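PDB 2YJQ: Cel44C from Paenibacillus polymyxa, which probably cleaves the beta-1,4-linked glucan backbones of xyloglucan and cellulose from within, this chain being its family 44 glycoside hydrolase part. Local coordinates for residues N48-Y53 with A90-F95; M40-L45 with M387-K392; P111-V116 with A183-P188. The protein carries 8 engineered substitutions. All coordinates share one frame; numbering follows the deposited sequence.

All three contacts belong to the eight-stranded (beta/alpha)8 barrel, and each reaches the bound tetrahydrooxazine. Interaction 1 follows strand 42-45 into its loop and on to helix 90-102. Interaction 2 crosses the barrel interior from that same strand to strand 387-390; its centre is about 15 Å from that of interaction 1. Interaction 3 lies at the ends of strands 105-110 and 181-184, with its centre about 12 Å from that of interaction 1 and about 19 Å from that of interaction 2. Two polar links tie them together: Thr51 OG1 lies 2.8 Å from Asp185 OD1, and Phe95 O lies 3.0 Å from Arg43 NH1. Asn48, Trp391 and Glu187 come at the tetrahydrooxazine ring from different contacts.

Interaction 1. Residues N48-Y53 with A90-F95; sequences NRMTGY and AVVTSF. Engineered in segment 90-95: Val92 (natural residue Thr). With BGC (beta-D-glucopyranose), chain C; BGC (beta-D-glucopyranose), chain B; OXZ (tetrahydrooxazine), chain E.
Tyr53 OH and Val91 N share one partner, Asn58 OD1, and that doubly gripped oxygen joins the loop 48-53 to the first turn of helix 90-102. This is part of a beta-alpha-beta crossover of the TIM barrel, in which strand 42-45 leads through a long loop to the helix. Across the contact itself the packing is apolar. The Tyr53 ring meets the helix obliquely, CE1 lying 3.7 Å from Val91 CB while CE2, across the ring, sits 3.7 Å from CG2 of the engineered Val92. A chi1 of 160° swings the ring away from the backbone N and out to the helix. Met50 adds a looser touch, and a type I turn from Met50 to Tyr53 reverses the chain between the two side chains. Leu74 of helix 73-77 packs on Met50, Tyr53 and Val91 alike.

The start of the loop faces the sugars. Asn48 N donates a nearly straight bond (173°) to O3 of the tetrahydrooxazine at 3.0 Å. Arg49 N reaches O6 of the chain C glucose at 3.2 Å. Asp71 and Ser60 hold the Arg49 guanidinium from within the protein. Arg49 turns the edge of that group to the chain B glucose, Arg49 NE donating to O2 at 2.7 Å and Arg49 NH2 to O3 at 3.1 Å.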
loop_
_atom_site.group_PDB
_atom_site.type_symbol
_atom_site.label_atom_id
_atom_site.label_comp_id
_atom_site.label_asym_id
_atom_site.label_seq_id
_atom_site.Cartn_x
_atom_site.Cartn_y
_atom_site.Cartn_z
ATOM N N ASN A 48 4.612 -4.382 11.585
ATOM C CA ASN A 48 4.766 -4.545 13.063
ATOM C C ASN A 48 6.189 -4.423 13.574
ATOM O O ASN A 48 6.462 -3.736 14.546
ATOM C CB ASN A 48 4.135 -5.868 13.467
ATOM C CG ASN A 48 2.616 -5.838 13.300
ATOM O OD1 ASN A 48 2.024 -4.752 13.176
ATOM N ND2 ASN A 48 1.979 -7.000 13.300
ATOM N N ARG A 49 7.127 -5.019 12.862
ATOM C CA ARG A 49 8.515 -5.007 13.308
ATOM C C ARG A 49 9.190 -3.650 13.378
ATOM O O ARG A 49 10.170 -3.468 14.178
ATOM C CB ARG A 49 9.334 -5.946 12.409
ATOM C CG ARG A 49 9.294 -7.404 12.821
ATOM C CD ARG A 49 10.327 -7.652 13.947
ATOM N NE ARG A 49 10.433 -9.029 14.453
ATOM C CZ ARG A 49 11.413 -9.384 15.304
ATOM N NH1 ARG A 49 12.327 -8.514 15.702
ATOM N NH2 ARG A 49 11.514 -10.619 15.726
ATOM N N MET A 50 8.703 -2.672 12.593
ATOM C CA MET A 50 9.363 -1.341 12.525
ATOM C C MET A 50 9.055 -0.420 13.700
ATOM O O MET A 50 9.827 0.507 14.007
ATOM C CB MET A 50 9.094 -0.619 11.198
ATOM C CG MET A 50 9.868 -1.205 10.042
ATOM S SD MET A 50 11.629 -1.150 10.265
ATOM C CE MET A 50 12.129 0.579 10.193
ATOM N N THR A 51 7.919 -0.659 14.353
ATOM C CA THR A 51 7.566 0.093 15.586
ATOM C C THR A 51 8.754 0.142 16.575
ATOM O O THR A 51 9.095 1.238 17.095
ATOM C CB THR A 51 6.347 -0.511 16.315
ATOM O OG1 THR A 51 5.161 -0.433 15.488
ATOM C CG2 THR A 51 6.076 0.265 17.567
ATOM N N GLY A 52 9.404 -1.001 16.821
ATOM C CA GLY A 52 10.398 -1.015 17.897
ATOM C C GLY A 52 11.808 -1.164 17.392
ATOM O O GLY A 52 12.753 -1.510 18.180
ATOM N N TYR A 53 11.984 -0.866 16.084
ATOM C CA TYR A 53 13.259 -1.000 15.446
ATOM C C TYR A 53 14.134 0.137 15.939
ATOM O O TYR A 53 13.704 1.290 15.928
ATOM C CB TYR A 53 13.153 -0.988 13.905
ATOM C CG TYR A 53 14.438 -0.643 13.187
ATOM C CD1 TYR A 53 15.424 -1.634 12.976
ATOM C CD2 TYR A 53 14.690 0.658 12.724
ATOM C CE1 TYR A 53 16.624 -1.371 12.330
ATOM C CE2 TYR A 53 15.908 0.944 12.058
ATOM C CZ TYR A 53 16.864 -0.092 11.881
ATOM O OH TYR A 53 18.073 0.119 11.216
ATOM N N ALA A 90 21.893 -0.012 9.186
ATOM C CA ALA A 90 22.091 -0.973 8.105
ATOM C C ALA A 90 20.791 -1.598 7.557
ATOM O O ALA A 90 20.661 -1.712 6.326
ATOM C CB ALA A 90 23.131 -2.066 8.478
ATOM N N VAL A 91 19.816 -1.928 8.428
ATOM C CA VAL A 91 18.558 -2.493 7.914
ATOM C C VAL A 91 18.013 -1.509 6.919
ATOM O O VAL A 91 17.602 -1.897 5.852
ATOM C CB VAL A 91 17.495 -2.814 8.988
ATOM C CG1 VAL A 91 16.138 -3.183 8.310
ATOM C CG2 VAL A 91 17.963 -3.985 9.889
ATOM N N VAL A 92 18.066 -0.234 7.260
ATOM C CA VAL A 92 17.421 0.819 6.484
ATOM C C VAL A 92 18.206 1.242 5.223
ATOM O O VAL A 92 17.597 1.414 4.124
ATOM C CB VAL A 92 17.064 2.052 7.355
ATOM C CG1 VAL A 92 16.545 3.232 6.460
ATOM C CG2 VAL A 92 16.002 1.683 8.437
ATOM N N THR A 93 19.531 1.374 5.359
ATOM C CA THR A 93 20.429 1.740 4.228
ATOM C C THR A 93 20.521 0.579 3.198
ATOM O O THR A 93 20.563 0.787 1.938
ATOM C CB THR A 93 21.840 2.241 4.713
ATOM O OG1 THR A 93 22.531 1.211 5.461
ATOM C CG2 THR A 93 21.719 3.479 5.601
ATOM N N SER A 94 20.515 -0.647 3.709
ATOM C CA SER A 94 20.488 -1.791 2.822
ATOM C C SER A 94 19.132 -1.748 2.035
ATOM O O SER A 94 19.174 -1.646 0.824
ATOM C CB SER A 94 20.758 -3.079 3.606
ATOM O OG SER A 94 20.506 -4.251 2.868
ATOM N N PHE A 95 17.972 -1.726 2.699
ATOM C CA PHE A 95 16.679 -1.419 2.047
ATOM C C PHE A 95 16.743 -0.215 1.043
ATOM O O PHE A 95 16.317 -0.318 -0.116
ATOM C CB PHE A 95 15.600 -1.119 3.099
ATOM C CG PHE A 95 14.288 -0.713 2.510
ATOM C CD1 PHE A 95 13.361 -1.678 2.076
ATOM C CD2 PHE A 95 13.953 0.640 2.397
ATOM C CE1 PHE A 95 12.109 -1.264 1.495
ATOM C CE2 PHE A 95 12.722 1.039 1.823
ATOM C CZ PHE A 95 11.812 0.092 1.397
HETATM C C2 BGC C . 2.834 -10.865 10.197
HETATM C C3 BGC C . 3.773 -11.446 11.244
HETATM C C4 BGC C . 5.122 -10.733 11.123
HETATM C C5 BGC C . 5.029 -9.211 11.055
HETATM C C6 BGC C . 6.368 -8.610 10.669
HETATM C C1 BGC C . 2.737 -9.333 10.345
HETATM O O2 BGC C . 1.527 -11.424 10.339
HETATM O O3 BGC C . 4.048 -12.783 10.831
HETATM O O4 BGC C . 5.890 -10.943 12.243
HETATM O O5 BGC C . 4.050 -8.801 10.091
HETATM O O6 BGC C . 6.144 -7.195 10.712
HETATM C C2 BGC B . 7.766 -11.698 13.392
HETATM C C3 BGC B . 8.972 -12.665 13.361
HETATM C C4 BGC B . 8.551 -14.062 12.937
HETATM C C5 BGC B . 7.809 -13.923 11.619
HETATM C C6 BGC B . 7.552 -15.327 11.082
HETATM C C1 BGC B . 7.046 -11.750 12.066
HETATM O O2 BGC B . 8.161 -10.346 13.666
HETATM O O3 BGC B . 9.580 -12.779 14.636
HETATM O O4 BGC B . 9.751 -14.778 12.665
HETATM O O5 BGC B . 6.661 -13.103 11.895
HETATM O O6 BGC B . 6.165 -15.646 11.018
HETATM C C6 OXZ E . -1.168 -9.023 9.357
HETATM C C5 OXZ E . -0.325 -7.835 8.884
HETATM C C4 OXZ E . 1.046 -7.699 9.624
HETATM C C3 OXZ E . 1.790 -6.416 9.254
HETATM C C2 OXZ E . 0.927 -5.139 9.464
HETATM O O6 OXZ E . -1.338 -8.890 10.794
HETATM O O5 OXZ E . -1.039 -6.637 9.216
HETATM O O4 OXZ E . 1.869 -8.819 9.298
HETATM O O3 OXZ E . 3.069 -6.280 9.930
HETATM N N1 OXZ E . -0.408 -5.428 8.893
#

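Interaction 2. Residues M40-L45 with M387-K392; sequences MAARRL and MANYWK. With OXZ (tetrahydrooxazine), chain E; BGC (beta-D-glucopyranose), chain C.
Asn389 sets its amide oxygen against Arg44 in the interior of the TIM barrel, Asn389 OD1 lying 3.7 Å from Arg44 CB. Strands 42-45 and 387-390 are not sheet neighbours, since strand 29-30 runs between them and the barrel closes there. Their short axes accordingly stay 7.4 Å apart at closest approach and are inclined at 64°, and the meeting is made by side chains: Ala42, Arg44 and Asn389 point across, and the end of Met387 reaches over.

The closer half is that of Asn389. With CG set beside its own backbone N (chi1 -61°), the amide reaches across to strand 42-45 and lies near the aliphatic root of Arg44. The rest of the Arg44 chain runs on fully extended from CG to NE, and its NH1 is held by Asn31 OD1. The other half is looser. Ala42 CB meets the methyl end of Met387, at 4.1 Å from Met387 CE, where the thioether bends at its last torsion. A water bridges the strands in place of a direct polar bond, donating to Asn389 OD1 at 3.2 Å and, weakly, to Arg43 O at 3.0 Å.

Beyond the strand, at the sugar-binding mouth, Trp391 turns to the ligand. Tetrahydrooxazine C3 stands 3.6 Å above one face of the indole, offset toward the rim, and Trp391 CZ2 comes within 3.3 Å of O5 of the chain C glucose. The indole thus helps to line the sugar cleft.

Arg43 points out of the barrel, forming a salt bridge with Asp33 and bonding to helix 90-102 through Gln98 and Ser99. Strands 105-110 and 353-359 flank the interior packing, and helix 399-409 covers Met40 and Tyr390 from outside.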
loop_
_atom_site.group_PDB
_atom_site.type_symbol
_atom_site.label_atom_id
_atom_site.label_comp_id
_atom_site.label_asym_id
_atom_site.label_seq_id
_atom_site.Cartn_x
_atom_site.Cartn_y
_atom_site.Cartn_z
ATOM N N MET A 40 8.497 -2.785 -9.921
ATOM C CA MET A 40 7.830 -1.954 -8.942
ATOM C C MET A 40 8.298 -0.478 -9.136
ATOM O O MET A 40 9.433 -0.256 -9.561
ATOM C CB MET A 40 8.167 -2.432 -7.515
ATOM C CG MET A 40 7.589 -3.813 -7.142
ATOM S SD MET A 40 5.809 -3.707 -7.106
ATOM C CE MET A 40 5.283 -5.420 -6.865
ATOM N N ALA A 41 7.452 0.498 -8.732
ATOM C CA ALA A 41 7.876 1.915 -8.645
ATOM C C ALA A 41 8.122 2.452 -7.236
ATOM O O ALA A 41 8.772 3.527 -7.118
ATOM C CB ALA A 41 6.847 2.822 -9.339
ATOM N N ALA A 42 7.597 1.770 -6.201
ATOM C CA ALA A 42 7.727 2.208 -4.812
ATOM C C ALA A 42 7.922 1.027 -3.883
ATOM O O ALA A 42 7.337 -0.050 -4.103
ATOM C CB ALA A 42 6.459 2.964 -4.361
ATOM N N ARG A 43 8.681 1.265 -2.809
ATOM C CA ARG A 43 8.941 0.242 -1.824
ATOM C C ARG A 43 8.802 0.837 -0.419
ATOM O O ARG A 43 9.182 1.999 -0.176
ATOM C CB ARG A 43 10.351 -0.354 -2.038
ATOM C CG ARG A 43 10.458 -1.239 -3.296
ATOM C CD ARG A 43 11.931 -1.651 -3.596
ATOM N NE ARG A 43 12.437 -2.720 -2.727
ATOM C CZ ARG A 43 13.379 -2.564 -1.782
ATOM N NH1 ARG A 43 13.919 -1.362 -1.509
ATOM N NH2 ARG A 43 13.723 -3.639 -1.051
ATOM N N ARG A 44 8.201 0.051 0.468
ATOM C CA ARG A 44 8.014 0.439 1.881
ATOM C C ARG A 44 8.728 -0.509 2.888
ATOM O O ARG A 44 8.739 -1.703 2.710
ATOM C CB ARG A 44 6.525 0.486 2.180
ATOM C CG ARG A 44 6.119 0.679 3.669
ATOM C CD ARG A 44 4.623 0.704 3.775
ATOM N NE ARG A 44 4.098 0.993 5.115
ATOM C CZ ARG A 44 3.704 0.066 6.025
ATOM N NH1 ARG A 44 3.862 -1.229 5.771
ATOM N NH2 ARG A 44 3.173 0.451 7.219
ATOM N N LEU A 45 9.282 0.055 3.958
ATOM C CA LEU A 45 9.892 -0.681 5.069
ATOM C C LEU A 45 9.010 -0.330 6.226
ATOM O O LEU A 45 9.139 0.764 6.740
ATOM C CB LEU A 45 11.313 -0.140 5.343
ATOM C CG LEU A 45 11.999 -0.930 6.473
ATOM C CD1 LEU A 45 12.080 -2.411 6.135
ATOM C CD2 LEU A 45 13.362 -0.440 6.677
ATOM N N MET A 387 -0.154 6.110 -3.603
ATOM C CA MET A 387 0.827 5.058 -3.311
ATOM C C MET A 387 0.099 3.851 -2.788
ATOM O O MET A 387 -0.870 3.996 -2.044
ATOM C CB MET A 387 1.871 5.531 -2.346
ATOM C CG MET A 387 3.017 4.534 -2.188
ATOM S SD MET A 387 4.313 5.240 -1.165
ATOM C CE MET A 387 5.198 6.338 -2.326
ATOM N N ALA A 388 0.511 2.650 -3.207
ATOM C CA ALA A 388 -0.052 1.452 -2.605
ATOM C C ALA A 388 0.970 0.319 -2.556
ATOM O O ALA A 388 1.810 0.155 -3.448
ATOM C CB ALA A 388 -1.315 1.019 -3.328
ATOM N N ASN A 389 0.919 -0.467 -1.477
ATOM C CA ASN A 389 2.015 -1.351 -1.216
ATOM C C ASN A 389 1.480 -2.679 -0.768
ATOM O O ASN A 389 0.958 -2.794 0.385
ATOM C CB ASN A 389 2.919 -0.773 -0.137
ATOM C CG ASN A 389 3.522 0.521 -0.514
ATOM O OD1 ASN A 389 4.666 0.579 -1.035
ATOM N ND2 ASN A 389 2.832 1.572 -0.227
ATOM N N TYR A 390 1.637 -3.683 -1.628
ATOM C CA TYR A 390 1.178 -5.018 -1.337
ATOM C C TYR A 390 1.860 -5.565 -0.070
ATOM O O TYR A 390 2.981 -5.169 0.249
ATOM C CB TYR A 390 1.485 -5.925 -2.521
ATOM C CG TYR A 390 1.240 -7.403 -2.262
ATOM C CD1 TYR A 390 -0.050 -7.902 -2.134
ATOM C CD2 TYR A 390 2.329 -8.315 -2.178
ATOM C CE1 TYR A 390 -0.276 -9.269 -1.898
ATOM C CE2 TYR A 390 2.115 -9.666 -1.968
ATOM C CZ TYR A 390 0.807 -10.129 -1.811
ATOM O OH TYR A 390 0.615 -11.453 -1.582
ATOM N N TRP A 391 1.167 -6.429 0.657
ATOM C CA TRP A 391 1.750 -7.080 1.822
ATOM C C TRP A 391 1.618 -8.618 1.735
ATOM O O TRP A 391 0.525 -9.132 1.469
ATOM C CB TRP A 391 1.151 -6.532 3.134
ATOM C CG TRP A 391 1.724 -7.246 4.292
ATOM C CD1 TRP A 391 1.273 -8.406 4.813
ATOM C CD2 TRP A 391 2.898 -6.894 5.035
ATOM N NE1 TRP A 391 2.057 -8.797 5.865
ATOM C CE2 TRP A 391 3.076 -7.898 6.018
ATOM C CE3 TRP A 391 3.797 -5.804 4.996
ATOM C CZ2 TRP A 391 4.132 -7.870 6.952
ATOM C CZ3 TRP A 391 4.860 -5.781 5.887
ATOM C CH2 TRP A 391 5.019 -6.793 6.872
ATOM N N LYS A 392 2.725 -9.335 1.933
ATOM C CA LYS A 392 2.703 -10.793 1.898
ATOM C C LYS A 392 2.147 -11.401 3.193
ATOM O O LYS A 392 2.791 -11.329 4.233
ATOM C CB LYS A 392 4.112 -11.376 1.562
ATOM C CG LYS A 392 4.670 -11.048 0.160
ATOM C CD LYS A 392 6.105 -11.524 0.027
ATOM C CE LYS A 392 6.137 -13.013 -0.267
ATOM N NZ LYS A 392 7.551 -13.539 -0.135
HETATM C C6 OXZ E . -1.168 -9.023 9.357
HETATM C C5 OXZ E . -0.325 -7.835 8.884
HETATM C C4 OXZ E . 1.046 -7.699 9.624
HETATM C C3 OXZ E . 1.790 -6.416 9.254
HETATM C C2 OXZ E . 0.927 -5.139 9.464
HETATM O O6 OXZ E . -1.338 -8.890 10.794
HETATM O O5 OXZ E . -1.039 -6.637 9.216
HETATM O O4 OXZ E . 1.869 -8.819 9.298
HETATM O O3 OXZ E . 3.069 -6.280 9.930
HETATM N N1 OXZ E . -0.408 -5.428 8.893
HETATM C C2 BGC C . 2.834 -10.865 10.197
HETATM C C3 BGC C . 3.773 -11.446 11.244
HETATM C C4 BGC C . 5.122 -10.733 11.123
HETATM C C5 BGC C . 5.029 -9.211 11.055
HETATM C C6 BGC C . 6.368 -8.610 10.669
HETATM C C1 BGC C . 2.737 -9.333 10.345
HETATM O O2 BGC C . 1.527 -11.424 10.339
HETATM O O3 BGC C . 4.048 -12.783 10.831
HETATM O O4 BGC C . 5.890 -10.943 12.243
HETATM O O5 BGC C . 4.050 -8.801 10.091
HETATM O O6 BGC C . 6.144 -7.195 10.712
HETATM O O HOH W 1 6.588 3.134 -1.062
#

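Interaction 3. Residues P111-V116 with A183-P188; sequences PMAGYV and ALDNEP. With OXZ (tetrahydrooxazine), chain E.
Asp185 swings its carboxylate away from its own backbone N (chi1 -152°) and so brings OD2 to the backbone of Met112 and Ala113, while chi3 of Met112, 35°, curls its methyl CE round toward Leu184. The two loops follow neighbouring strands of the TIM barrel, 105-110 and 181-184. Asp185 OD2 is gripped twice: Met112 N donates to its anti lone pair, 2.7 Å away and almost straight, whereas Ala113 N approaches from above the carboxylate plane, 59° out of it, at 3.1 Å. The other oxygen, Asp185 OD1, accepts from Asn186 N at 2.7 Å and is bonded to Trp191 and Thr51 as well. Both ends of this buried carboxylate are therefore fixed, which would probably favour its charged form.

Beside the polar grip, Met112 CB rests 3.7 Å from Asp185 CB. Farther along, Met112 SD lies 3.9 Å from Leu184 CB, the two side chains crossing at a slant. Leu184 is the centre of an inverse gamma turn, where the strand gives way to the loop. Two residues past Asp185, Glu187 extends into the sugar cleft, and Glu187 OE2 accepts a hydrogen bond from tetrahydrooxazine N1, 3.0 Å away; His284 also bonds to that oxygen.

Helix 205-222 packs on Met112 and Leu184 through Ser212 and Leu215, Trp191 of helix 191-194 covers Met112 and Ala113, and strand 115-117 runs on to pair with strand 135-139.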
loop_
_atom_site.group_PDB
_atom_site.type_symbol
_atom_site.label_atom_id
_atom_site.label_comp_id
_atom_site.label_asym_id
_atom_site.label_seq_id
_atom_site.Cartn_x
_atom_site.Cartn_y
_atom_site.Cartn_z
ATOM N N PRO A 111 9.896 5.542 14.446
ATOM C CA PRO A 111 9.238 5.037 15.637
ATOM C C PRO A 111 8.484 6.096 16.376
ATOM O O PRO A 111 9.046 7.191 16.609
ATOM C CB PRO A 111 10.409 4.597 16.507
ATOM C CG PRO A 111 11.483 5.483 16.132
ATOM C CD PRO A 111 11.339 5.770 14.660
ATOM N N MET A 112 7.261 5.789 16.787
ATOM C CA MET A 112 6.497 6.732 17.591
ATOM C C MET A 112 5.805 6.120 18.853
ATOM O O MET A 112 5.311 6.882 19.682
ATOM C CB MET A 112 5.390 7.333 16.751
ATOM C CG MET A 112 5.312 8.806 16.796
ATOM S SD MET A 112 4.009 9.508 15.707
ATOM C CE MET A 112 2.630 8.424 15.670
ATOM N N ALA A 113 5.714 4.793 18.976
ATOM C CA ALA A 113 5.096 4.215 20.186
ATOM C C ALA A 113 5.824 4.564 21.514
ATOM O O ALA A 113 5.229 4.508 22.553
ATOM C CB ALA A 113 4.855 2.660 20.060
ATOM N N GLY A 114 7.071 4.981 21.473
ATOM C CA GLY A 114 7.731 5.478 22.685
ATOM C C GLY A 114 9.098 4.836 22.883
ATOM O O GLY A 114 10.060 5.483 23.363
ATOM N N TYR A 115 9.229 3.559 22.562
ATOM C CA TYR A 115 10.566 2.939 22.835
ATOM C C TYR A 115 11.022 2.058 21.710
ATOM O O TYR A 115 10.209 1.669 20.855
ATOM C CB TYR A 115 10.550 2.114 24.141
ATOM C CG TYR A 115 10.167 2.917 25.333
ATOM C CD1 TYR A 115 8.842 3.205 25.598
ATOM C CD2 TYR A 115 11.151 3.429 26.181
ATOM C CE1 TYR A 115 8.484 3.958 26.697
ATOM C CE2 TYR A 115 10.799 4.177 27.302
ATOM C CZ TYR A 115 9.488 4.452 27.534
ATOM O OH TYR A 115 9.177 5.190 28.642
ATOM N N VAL A 116 12.315 1.746 21.705
ATOM C CA VAL A 116 12.818 0.763 20.759
ATOM C C VAL A 116 13.764 -0.229 21.464
ATOM O O VAL A 116 14.349 0.096 22.498
ATOM C CB VAL A 116 13.481 1.432 19.532
ATOM C CG1 VAL A 116 12.434 2.223 18.712
ATOM C CG2 VAL A 116 14.670 2.319 19.973
ATOM N N ALA A 183 7.109 7.318 7.487
ATOM C CA ALA A 183 5.778 6.978 8.071
ATOM C C ALA A 183 5.838 7.091 9.567
ATOM O O ALA A 183 6.883 6.794 10.176
ATOM C CB ALA A 183 5.340 5.565 7.707
ATOM N N LEU A 184 4.739 7.554 10.140
ATOM C CA LEU A 184 4.612 7.773 11.569
ATOM C C LEU A 184 4.190 6.421 12.248
ATOM O O LEU A 184 2.971 6.140 12.494
ATOM C CB LEU A 184 3.619 8.928 11.875
ATOM C CG LEU A 184 3.912 10.277 11.153
ATOM C CD1 LEU A 184 2.828 11.287 11.410
ATOM C CD2 LEU A 184 5.246 10.861 11.546
ATOM N N ASP A 185 5.239 5.611 12.519
ATOM C CA ASP A 185 5.091 4.279 13.122
ATOM C C ASP A 185 4.122 3.484 12.248
ATOM O O ASP A 185 4.038 3.728 11.029
ATOM C CB ASP A 185 4.547 4.434 14.538
ATOM C CG ASP A 185 4.982 3.310 15.450
ATOM O OD1 ASP A 185 4.287 2.249 15.349
ATOM O OD2 ASP A 185 6.005 3.507 16.190
ATOM N N ASN A 186 3.354 2.596 12.869
ATOM C CA ASN A 186 2.608 1.567 12.173
ATOM C C ASN A 186 1.489 1.139 13.070
ATOM O O ASN A 186 1.725 0.857 14.242
ATOM C CB ASN A 186 3.507 0.340 11.884
ATOM C CG ASN A 186 2.758 -0.811 11.205
ATOM O OD1 ASN A 186 2.228 -1.732 11.877
ATOM N ND2 ASN A 186 2.712 -0.781 9.892
ATOM N N GLU A 187 0.292 1.047 12.517
ATOM C CA GLU A 187 -0.916 0.637 13.275
ATOM C C GLU A 187 -1.003 1.039 14.757
ATOM O O GLU A 187 -1.167 0.212 15.669
ATOM C CB GLU A 187 -1.224 -0.838 13.057
ATOM C CG GLU A 187 -1.014 -1.233 11.578
ATOM C CD GLU A 187 -1.361 -2.657 11.270
ATOM O OE1 GLU A 187 -1.362 -3.463 12.227
ATOM O OE2 GLU A 187 -1.614 -2.958 10.083
ATOM N N PRO A 188 -0.977 2.332 15.010
ATOM C CA PRO A 188 -0.939 2.722 16.408
ATOM C C PRO A 188 -2.178 2.303 17.229
ATOM O O PRO A 188 -2.055 2.231 18.435
ATOM C CB PRO A 188 -0.877 4.248 16.318
ATOM C CG PRO A 188 -1.868 4.503 15.111
ATOM C CD PRO A 188 -1.332 3.463 14.122
HETATM C C6 OXZ E . -1.168 -9.023 9.357
HETATM C C5 OXZ E . -0.325 -7.835 8.884
HETATM C C4 OXZ E . 1.046 -7.699 9.624
HETATM C C3 OXZ E . 1.790 -6.416 9.254
HETATM C C2 OXZ E . 0.927 -5.139 9.464
HETATM O O6 OXZ E . -1.338 -8.890 10.794
HETATM O O5 OXZ E . -1.039 -6.637 9.216
HETATM O O4 OXZ E . 1.869 -8.819 9.298
HETATM O O3 OXZ E . 3.069 -6.280 9.930
HETATM N N1 OXZ E . -0.408 -5.428 8.893
#